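Side-chain contacts in putative uncharacterized protein (Lodderomyces elongisporus, PDB 4IVF), which probably acts as a glutathione S-transferase and binds two glutathione molecules per subunit: residues S76-I81 with F113-N118; Y19-F24 with P59-P64. All coordinates share one frame; numbering follows the deposited sequence.

Interaction 1: residues S76-I81 with F113-N118; sequences SQTGAI and FQVAEN. With GSH (glutathione), chain U; GSH (glutathione), chain J.
Val115 lays its CG1 methyl over the backbone of Gly79, 4.0 Å from Gly79 CA. The same methyl lies 3.8 Å from Thr78 OG1. Chi1 of -54° sets Val115 CG1 anti to its own carbonyl carbon and lets this branch do the touching. Gly79 has no side chain, and the two helices come close here. Gln77 is the N-cap of helix 78-89. The start of this helix grips the alpha-carboxylate of the gamma-glutamyl part of one glutathione: Thr78 N bonds O11 at 2.9 Å and 168°, and Thr78 OG1 bonds O12 at 2.8 Å. The helix end probably helps stabilise this negative group. Gln77, bent at chi2, turns its OE1 to the amino N1 of this ligand, at 2.8 Å. Glu117 reaches the other way. Its chain is extended beyond CG, and its OE2 accepts from N1 of the matching glutathione of the second subunit, 2.9 Å away, which Gln77 and Thr78 of that subunit also hold. Gln114 NE2 gives a nearly straight bond to Asn118 OD1 within the wider turn of helix 102-131. This is a thioredoxin-like glutathione site whose ligand amino group is met from across the dimer, as in many dimeric GSTs.

Interaction 2: residues Y19-F24 with P59-P64; sequences YKISIF and PTINDP
Lys20 NZ is gripped by three oxygens: Asn17 OD1, Thr78 OG1 and Gln114 OE1. This ties its helix to helix 78-89 and to helix 102-131, while the next residue, Ile21, faces Pro59 and Ile61. The setting is the thioredoxin-like fold of the GST N-terminal domain. Helix 16-27 is the link of the beta-alpha-beta crossover between strands 8-12 and 32-36. Here it packs against strand 60-63, which runs antiparallel to strand 8-12. The contact is buried and wholly apolar.

Ile21 carries it with two branches. Its CG1 meets the ring of Pro59 at CG, 3.7 Å away, and the two side chains are set at a slant. Its CG2 turns to Ile61. Chi1 of -55° puts Ile21 CG2 anti to the backbone N and leaves CG1 beside that N, and one branch serves each partner. Leu10 of strand 8-12 touches Ile21, Pro59 and Ile61, and Leu82 of helix 78-89 also packs on Ile21.

A cis peptide bond precedes Pro59. This matches the cis-proline of thioredoxin-like folds, which lies beside the glutathione site. Ile58 O, on that peptide, bonds glutathione, and the ring of Pro59 touches the ligand as well. CB of Thr60 leaves its CA away from the helix, and Thr60 OG1 hydrogen-bonds with Ser76 OG.

Farther along the strand, chi1 of 64° stands Ile61 CG2 anti to its carbonyl carbon, and this branch meets the helix. The side chains of Ile21 and Ile61 cross at about a right angle, with Ile61 CG2 4.1 Å from Ile21 CG2.

Both contacts are buried, but they join different levels of the fold. Interaction 2 lies inside the thioredoxin-like domain, between a helix and the sheet. Interaction 1 joins that domain to helix 102-131 of the C-terminal region and lies beside the dimer interface. Both contacts are small; in interaction 1 most of the polar bonding goes to the ligands. Interaction 2 meets through hydrocarbon alone, and the second subunit does not touch it. The two adjoin at several points. Thr78 CG2 packs on Pro59 CG at 3.5 Å, and Ile81 CG2 on Ile61 CD1 at 3.7 Å. Thr78 and Pro59 adjoin beside one glutathione, while Glu117 of interaction 1 serves the glutathione of the second subunit.

Interaction 1: residues S76-I81 with F113-N118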
ATOM      1  N   SER F  76       2.484  11.169  -5.442  1.00 14.65           N
ATOM      2  CA  SER F  76       2.032  10.973  -4.075  1.00 10.65           C
ATOM      3  C   SER F  76       2.016   9.488  -3.705  1.00 10.42           C
ATOM      4  O   SER F  76       2.267   8.637  -4.564  1.00 10.43           O
ATOM      5  CB  SER F  76       0.655  11.594  -3.882  1.00 10.74           C
ATOM      6  OG  SER F  76       0.762  12.998  -3.981  1.00 19.72           O
ATOM      7  N   GLN F  77       1.690   9.216  -2.441  1.00 14.58           N
ATOM      8  CA  GLN F  77       1.744   7.889  -1.795  1.00 13.91           C
ATOM      9  C   GLN F  77       3.169   7.462  -1.486  1.00 11.65           C
ATOM     10  O   GLN F  77       3.940   7.190  -2.400  1.00 14.51           O
ATOM     11  CB  GLN F  77       1.053   6.802  -2.623  1.00 16.14           C
ATOM     12  CG  GLN F  77      -0.436   6.933  -2.697  1.00 13.90           C
ATOM     13  CD  GLN F  77      -1.077   6.730  -1.355  1.00 18.83           C
ATOM     14  OE1 GLN F  77      -0.593   5.945  -0.534  1.00 25.26           O
ATOM     15  NE2 GLN F  77      -2.161   7.446  -1.108  1.00 15.04           N
ATOM     16  N   THR F  78       3.506   7.384  -0.198  1.00 14.47           N
ATOM     17  CA  THR F  78       4.859   6.994   0.220  1.00 13.99           C
ATOM     18  C   THR F  78       5.360   5.739  -0.479  1.00 12.03           C
ATOM     19  O   THR F  78       6.537   5.647  -0.819  1.00 13.06           O
ATOM     20  CB  THR F  78       4.993   6.791   1.757  1.00 14.35           C
ATOM     21  OG1 THR F  78       4.145   5.724   2.185  1.00  9.50           O
ATOM     22  CG2 THR F  78       4.632   8.052   2.509  1.00 13.75           C
ATOM     23  N   GLY F  79       4.461   4.788  -0.719  1.00 14.50           N
ATOM     24  CA  GLY F  79       4.834   3.547  -1.378  1.00 14.52           C
ATOM     25  C   GLY F  79       5.284   3.753  -2.815  1.00 24.03           C
ATOM     26  O   GLY F  79       6.261   3.148  -3.278  1.00 19.76           O
ATOM     27  N   ALA F  80       4.566   4.605  -3.534  1.00 10.45           N
ATOM     28  CA  ALA F  80       4.926   4.903  -4.914  1.00 10.93           C
ATOM     29  C   ALA F  80       6.179   5.776  -4.952  1.00 11.13           C
ATOM     30  O   ALA F  80       7.054   5.589  -5.798  1.00 11.72           O
ATOM     31  CB  ALA F  80       3.750   5.609  -5.649  1.00 11.64           C
ATOM     32  N   ILE F  81       6.249   6.737  -4.035  1.00 13.40           N
ATOM     33  CA  ILE F  81       7.369   7.671  -3.991  1.00 13.56           C
ATOM     34  C   ILE F  81       8.658   6.930  -3.689  1.00 12.86           C
ATOM     35  O   ILE F  81       9.695   7.196  -4.302  1.00 20.30           O
ATOM     36  CB  ILE F  81       7.164   8.766  -2.923  1.00 10.75           C
ATOM     37  CG1 ILE F  81       5.882   9.547  -3.197  1.00 10.59           C
ATOM     38  CG2 ILE F  81       8.384   9.700  -2.865  1.00 11.22           C
ATOM     39  CD1 ILE F  81       5.596  10.618  -2.149  1.00 12.82           C
ATOM     40  N   PHE F 113       3.011  -4.371   2.220  1.00  9.73           N
ATOM     41  CA  PHE F 113       2.554  -4.799   3.544  1.00  8.90           C
ATOM     42  C   PHE F 113       2.635  -3.649   4.555  1.00  8.51           C
ATOM     43  O   PHE F 113       1.708  -3.425   5.328  1.00 10.21           O
ATOM     44  CB  PHE F 113       3.386  -5.994   4.030  1.00  9.08           C
ATOM     45  CG  PHE F 113       3.006  -6.508   5.406  1.00 12.54           C
ATOM     46  CD1 PHE F 113       1.683  -6.572   5.808  1.00  8.97           C
ATOM     47  CD2 PHE F 113       3.984  -6.970   6.276  1.00 19.57           C
ATOM     48  CE1 PHE F 113       1.349  -7.058   7.067  1.00  9.03           C
ATOM     49  CE2 PHE F 113       3.654  -7.464   7.529  1.00 15.66           C
ATOM     50  CZ  PHE F 113       2.329  -7.506   7.923  1.00 13.75           C
ATOM     51  N   GLN F 114       3.747  -2.925   4.548  1.00  9.50           N
ATOM     52  CA  GLN F 114       3.883  -1.765   5.412  1.00 11.99           C
ATOM     53  C   GLN F 114       2.824  -0.697   5.095  1.00 12.94           C
ATOM     54  O   GLN F 114       2.103  -0.279   5.987  1.00 14.57           O
ATOM     55  CB  GLN F 114       5.300  -1.173   5.332  1.00 10.31           C
ATOM     56  CG  GLN F 114       5.607  -0.154   6.439  1.00 13.50           C
ATOM     57  CD  GLN F 114       4.859   1.168   6.249  1.00 20.54           C
ATOM     58  OE1 GLN F 114       4.890   1.764   5.170  1.00 15.28           O
ATOM     59  NE2 GLN F 114       4.158   1.610   7.292  1.00 24.51           N
ATOM     60  N   VAL F 115       2.738  -0.246   3.839  1.00 12.99           N
ATOM     61  CA  VAL F 115       1.794   0.830   3.505  1.00 12.53           C
ATOM     62  C   VAL F 115       0.334   0.377   3.549  1.00 11.70           C
ATOM     63  O   VAL F 115      -0.575   1.191   3.716  1.00 18.75           O
ATOM     64  CB  VAL F 115       2.092   1.499   2.134  1.00 12.46           C
ATOM     65  CG1 VAL F 115       3.547   1.986   2.073  1.00 12.72           C
ATOM     66  CG2 VAL F 115       1.775   0.553   0.969  1.00 10.86           C
ATOM     67  N   ALA F 116       0.104  -0.924   3.408  1.00 17.29           N
ATOM     68  CA  ALA F 116      -1.263  -1.438   3.343  1.00 13.61           C
ATOM     69  C   ALA F 116      -1.822  -1.907   4.683  1.00 13.25           C
ATOM     70  O   ALA F 116      -3.043  -1.963   4.864  1.00 13.61           O
ATOM     71  CB  ALA F 116      -1.375  -2.548   2.307  1.00 15.69           C
ATOM     72  N   GLU F 117      -0.950  -2.256   5.625  1.00 12.48           N
ATOM     73  CA  GLU F 117      -1.447  -2.735   6.915  1.00 15.67           C
ATOM     74  C   GLU F 117      -0.796  -2.036   8.109  1.00 18.45           C
ATOM     75  O   GLU F 117      -1.488  -1.563   9.008  1.00 18.37           O
ATOM     76  CB  GLU F 117      -1.394  -4.276   6.989  1.00 14.68           C
ATOM     77  CG  GLU F 117      -2.293  -4.898   5.906  1.00 24.74           C
ATOM     78  CD  GLU F 117      -2.219  -6.418   5.795  1.00 23.43           C
ATOM     79  OE1 GLU F 117      -2.436  -7.103   6.805  1.00 21.62           O
ATOM     80  OE2 GLU F 117      -1.976  -6.922   4.679  1.00 23.11           O
ATOM     81  N   ASN F 118       0.520  -1.918   8.100  1.00 12.52           N
ATOM     82  CA  ASN F 118       1.205  -1.273   9.211  1.00 13.19           C
ATOM     83  C   ASN F 118       0.736   0.177   9.428  1.00 10.73           C
ATOM     84  O   ASN F 118       0.131   0.482  10.443  1.00 11.92           O
ATOM     85  CB  ASN F 118       2.730  -1.388   9.042  1.00 14.68           C
ATOM     86  CG  ASN F 118       3.499  -0.596  10.080  1.00 20.73           C
ATOM     87  OD1 ASN F 118       4.330   0.246   9.740  1.00 22.56           O
ATOM     88  ND2 ASN F 118       3.214  -0.846  11.351  1.00 20.56           N
TER
HETATM   89  N1  GSH U 302      -1.228   6.308   2.193  1.00 19.54           N
HETATM   90  CA1 GSH U 302      -0.573   7.565   2.415  1.00 18.72           C
HETATM   91  C1  GSH U 302       0.874   7.431   2.214  1.00 17.46           C
HETATM   92  O11 GSH U 302       1.528   8.347   1.671  1.00 14.25           O
HETATM   93  O12 GSH U 302       1.480   6.404   2.597  1.00 20.22           O
HETATM   94  CB1 GSH U 302      -0.869   8.066   3.824  1.00 14.61           C
HETATM   95  CG1 GSH U 302      -0.542   9.505   3.883  1.00 12.84           C
HETATM   96  CD1 GSH U 302      -0.980  10.180   5.175  1.00 15.01           C
HETATM   97  OE1 GSH U 302      -1.605   9.591   6.068  1.00 19.64           O
HETATM   98  N2  GSH U 302      -0.638  11.633   5.374  1.00  9.07           N
HETATM   99  CA2 GSH U 302      -1.065  12.293   6.587  1.00 18.91           C
HETATM  100  C2  GSH U 302      -1.907  13.489   6.198  1.00 21.39           C
HETATM  101  O2  GSH U 302      -1.561  14.195   5.245  1.00 17.13           O
HETATM  102  CB2 GSH U 302       0.115  12.729   7.332  1.00 20.73           C
HETATM  103  SG2 GSH U 302       1.118  11.332   7.754  1.00 22.45           S
HETATM  104  N3  GSH U 302      -3.118  13.810   6.944  1.00 21.71           N
HETATM  105  CA3 GSH U 302      -3.897  14.970   6.553  1.00 19.11           C
HETATM  106  C3  GSH U 302      -5.325  14.645   6.364  1.00 27.05           C
HETATM  107  O31 GSH U 302      -5.705  13.477   6.116  1.00 25.06           O
HETATM  108  O32 GSH U 302      -6.174  15.571   6.451  1.00 31.13           O
HETATM  109  N1  GSH J 302      -3.246  -5.951   2.293  1.00 17.07           N
HETATM  110  CA1 GSH J 302      -3.638  -7.275   1.899  1.00 18.01           C
HETATM  111  C1  GSH J 302      -3.704  -7.359   0.442  1.00 19.73           C
HETATM  112  O11 GSH J 302      -3.584  -8.465  -0.108  1.00 18.83           O
HETATM  113  O12 GSH J 302      -3.890  -6.339  -0.265  1.00 20.10           O
HETATM  114  CB1 GSH J 302      -5.009  -7.569   2.469  1.00 14.19           C
HETATM  115  CG1 GSH J 302      -5.218  -9.022   2.559  1.00 12.86           C
HETATM  116  CD1 GSH J 302      -6.492  -9.342   3.326  1.00 16.12           C
HETATM  117  OE1 GSH J 302      -7.128  -8.472   3.953  1.00 14.64           O
HETATM  118  N2  GSH J 302      -6.975 -10.764   3.325  1.00 12.15           N
HETATM  119  CA2 GSH J 302      -8.182 -11.116   4.038  1.00 15.80           C
HETATM  120  C2  GSH J 302      -7.848 -12.228   4.989  1.00 16.16           C
HETATM  121  O2  GSH J 302      -7.082 -13.121   4.613  1.00 17.08           O
HETATM  122  CB2 GSH J 302      -9.193 -11.591   3.086  1.00 17.72           C
HETATM  123  SG2 GSH J 302      -9.514 -10.387   1.830  1.00 25.46           S
HETATM  124  N3  GSH J 302      -8.442 -12.234   6.322  1.00 15.78           N
HETATM  125  CA3 GSH J 302      -8.153 -13.299   7.274  1.00 20.83           C
HETATM  126  C3  GSH J 302      -7.526 -12.764   8.511  1.00 29.93           C
HETATM  127  O31 GSH J 302      -7.127 -11.570   8.549  1.00 27.28           O
HETATM  128  O32 GSH J 302      -7.395 -13.513   9.534  1.00 25.89           O

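Interaction 2: residues Y19-F24 with P59-P64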
ATOM      1  N   TYR F  19       8.526  11.161   7.269  1.00 15.85           N
ATOM      2  CA  TYR F  19       9.852  10.669   7.611  1.00 12.14           C
ATOM      3  C   TYR F  19      10.349   9.571   6.665  1.00 11.92           C
ATOM      4  O   TYR F  19      11.544   9.483   6.393  1.00 12.38           O
ATOM      5  CB  TYR F  19       9.865  10.149   9.055  1.00 15.66           C
ATOM      6  CG  TYR F  19       9.609  11.215  10.091  1.00 16.46           C
ATOM      7  CD1 TYR F  19      10.083  12.506   9.915  1.00 16.10           C
ATOM      8  CD2 TYR F  19       8.891  10.933  11.235  1.00 13.37           C
ATOM      9  CE1 TYR F  19       9.857  13.483  10.857  1.00 14.85           C
ATOM     10  CE2 TYR F  19       8.662  11.900  12.184  1.00 17.23           C
ATOM     11  CZ  TYR F  19       9.146  13.174  11.993  1.00 18.23           C
ATOM     12  OH  TYR F  19       8.920  14.146  12.940  1.00 21.33           O
ATOM     13  N   LYS F  20       9.441   8.732   6.178  1.00 14.57           N
ATOM     14  CA  LYS F  20       9.807   7.694   5.217  1.00 17.62           C
ATOM     15  C   LYS F  20      10.554   8.310   4.052  1.00 19.87           C
ATOM     16  O   LYS F  20      11.600   7.818   3.630  1.00 18.33           O
ATOM     17  CB  LYS F  20       8.571   6.994   4.662  1.00 10.73           C
ATOM     18  CG  LYS F  20       7.839   6.069   5.609  1.00 10.74           C
ATOM     19  CD  LYS F  20       6.711   5.442   4.826  1.00 10.33           C
ATOM     20  CE  LYS F  20       5.605   4.861   5.670  1.00 10.34           C
ATOM     21  NZ  LYS F  20       4.477   4.456   4.753  1.00 10.30           N
ATOM     22  N   ILE F  21      10.010   9.407   3.542  1.00 15.86           N
ATOM     23  CA  ILE F  21      10.551  10.033   2.354  1.00 14.12           C
ATOM     24  C   ILE F  21      11.789  10.863   2.680  1.00 15.32           C
ATOM     25  O   ILE F  21      12.778  10.811   1.951  1.00 20.68           O
ATOM     26  CB  ILE F  21       9.488  10.892   1.620  1.00 17.36           C
ATOM     27  CG1 ILE F  21       8.245  10.050   1.310  1.00 18.76           C
ATOM     28  CG2 ILE F  21      10.062  11.476   0.353  1.00 13.08           C
ATOM     29  CD1 ILE F  21       8.544   8.625   0.877  1.00 10.54           C
ATOM     30  N   SER F  22      11.754  11.609   3.779  1.00 14.93           N
ATOM     31  CA  SER F  22      12.908  12.445   4.110  1.00 13.21           C
ATOM     32  C   SER F  22      14.120  11.584   4.480  1.00 18.11           C
ATOM     33  O   SER F  22      15.247  11.896   4.105  1.00 14.54           O
ATOM     34  CB  SER F  22      12.587  13.448   5.217  1.00 13.50           C
ATOM     35  OG  SER F  22      12.332  12.808   6.459  1.00 15.99           O
ATOM     36  N   ILE F  23      13.884  10.502   5.212  1.00 19.45           N
ATOM     37  CA  ILE F  23      14.942   9.523   5.467  1.00 22.33           C
ATOM     38  C   ILE F  23      15.495   8.906   4.169  1.00 23.12           C
ATOM     39  O   ILE F  23      16.710   8.822   3.990  1.00 21.33           O
ATOM     40  CB  ILE F  23      14.476   8.403   6.410  1.00 16.18           C
ATOM     41  CG1 ILE F  23      14.237   8.961   7.817  1.00 16.46           C
ATOM     42  CG2 ILE F  23      15.516   7.279   6.461  1.00 23.69           C
ATOM     43  CD1 ILE F  23      13.508   8.021   8.718  1.00 16.44           C
ATOM     44  N   PHE F  24      14.623   8.475   3.260  1.00 18.46           N
ATOM     45  CA  PHE F  24      15.138   7.834   2.047  1.00 19.37           C
ATOM     46  C   PHE F  24      15.920   8.802   1.173  1.00 21.45           C
ATOM     47  O   PHE F  24      16.954   8.435   0.617  1.00 17.02           O
ATOM     48  CB  PHE F  24      14.060   7.133   1.224  1.00 13.12           C
ATOM     49  CG  PHE F  24      14.611   6.069   0.328  1.00 13.59           C
ATOM     50  CD1 PHE F  24      15.563   5.176   0.810  1.00 18.35           C
ATOM     51  CD2 PHE F  24      14.195   5.953  -0.983  1.00 13.50           C
ATOM     52  CE1 PHE F  24      16.097   4.185  -0.012  1.00 20.02           C
ATOM     53  CE2 PHE F  24      14.713   4.974  -1.811  1.00 14.11           C
ATOM     54  CZ  PHE F  24      15.673   4.078  -1.325  1.00 14.83           C
ATOM     55  N   PRO F  59       2.901  12.722   2.297  1.00 20.76           N
ATOM     56  CA  PRO F  59       3.797  13.541   1.485  1.00 13.36           C
ATOM     57  C   PRO F  59       3.505  13.439  -0.001  1.00 13.28           C
ATOM     58  O   PRO F  59       2.785  12.552  -0.464  1.00 10.88           O
ATOM     59  CB  PRO F  59       5.164  12.934   1.791  1.00 14.91           C
ATOM     60  CG  PRO F  59       4.867  11.492   1.952  1.00 12.68           C
ATOM     61  CD  PRO F  59       3.534  11.435   2.655  1.00 16.00           C
ATOM     62  N   THR F  60       4.088  14.375  -0.734  1.00 11.12           N
ATOM     63  CA  THR F  60       3.987  14.427  -2.167  1.00 17.51           C
ATOM     64  C   THR F  60       5.318  15.011  -2.601  1.00 18.02           C
ATOM     65  O   THR F  60       5.860  15.884  -1.916  1.00 15.55           O
ATOM     66  CB  THR F  60       2.829  15.366  -2.604  1.00 11.87           C
ATOM     67  OG1 THR F  60       1.575  14.770  -2.250  1.00 14.44           O
ATOM     68  CG2 THR F  60       2.846  15.592  -4.109  1.00 12.57           C
ATOM     69  N   ILE F  61       5.862  14.530  -3.712  1.00 17.14           N
ATOM     70  CA  ILE F  61       7.087  15.120  -4.243  1.00 20.64           C
ATOM     71  C   ILE F  61       6.878  15.715  -5.630  1.00 20.56           C
ATOM     72  O   ILE F  61       5.927  15.373  -6.328  1.00 20.44           O
ATOM     73  CB  ILE F  61       8.259  14.106  -4.302  1.00 14.10           C
ATOM     74  CG1 ILE F  61       7.934  12.982  -5.281  1.00 12.73           C
ATOM     75  CG2 ILE F  61       8.571  13.550  -2.904  1.00 14.73           C
ATOM     76  CD1 ILE F  61       9.107  12.098  -5.583  1.00 19.20           C
ATOM     77  N   ASN F  62       7.765  16.631  -6.006  1.00 21.73           N
ATOM     78  CA  ASN F  62       7.877  17.081  -7.385  1.00 21.27           C
ATOM     79  C   ASN F  62       9.332  16.982  -7.777  1.00 21.64           C
ATOM     80  O   ASN F  62      10.193  17.671  -7.208  1.00 17.28           O
ATOM     81  CB  ASN F  62       7.376  18.520  -7.586  1.00 20.32           C
ATOM     82  CG  ASN F  62       7.394  18.959  -9.058  1.00 21.36           C
ATOM     83  OD1 ASN F  62       8.221  18.513  -9.850  1.00 18.46           O
ATOM     84  ND2 ASN F  62       6.480  19.851  -9.419  1.00 24.26           N
ATOM     85  N   ASP F  63       9.592  16.119  -8.754  1.00 20.93           N
ATOM     86  CA  ASP F  63      10.929  15.935  -9.281  1.00 22.57           C
ATOM     87  C   ASP F  63      11.064  16.681 -10.590  1.00 22.82           C
ATOM     88  O   ASP F  63      10.565  16.227 -11.617  1.00 20.48           O
ATOM     89  CB  ASP F  63      11.225  14.449  -9.509  1.00 21.56           C
ATOM     90  CG  ASP F  63      12.710  14.174  -9.673  1.00 27.34           C
ATOM     91  OD1 ASP F  63      13.464  15.145  -9.891  1.00 29.14           O
ATOM     92  OD2 ASP F  63      13.123  12.998  -9.585  1.00 25.09           O
ATOM     93  N   PRO F  64      11.769  17.818 -10.570  1.00 28.84           N
ATOM     94  CA  PRO F  64      11.973  18.590 -11.805  1.00 29.38           C
ATOM     95  C   PRO F  64      12.968  17.891 -12.730  1.00 25.67           C
ATOM     96  O   PRO F  64      13.139  18.291 -13.884  1.00 23.59           O
ATOM     97  CB  PRO F  64      12.538  19.921 -11.300  1.00 22.24           C
ATOM     98  CG  PRO F  64      13.224  19.572 -10.002  1.00 21.35           C
ATOM     99  CD  PRO F  64      12.488  18.385  -9.413  1.00 19.70           C
TER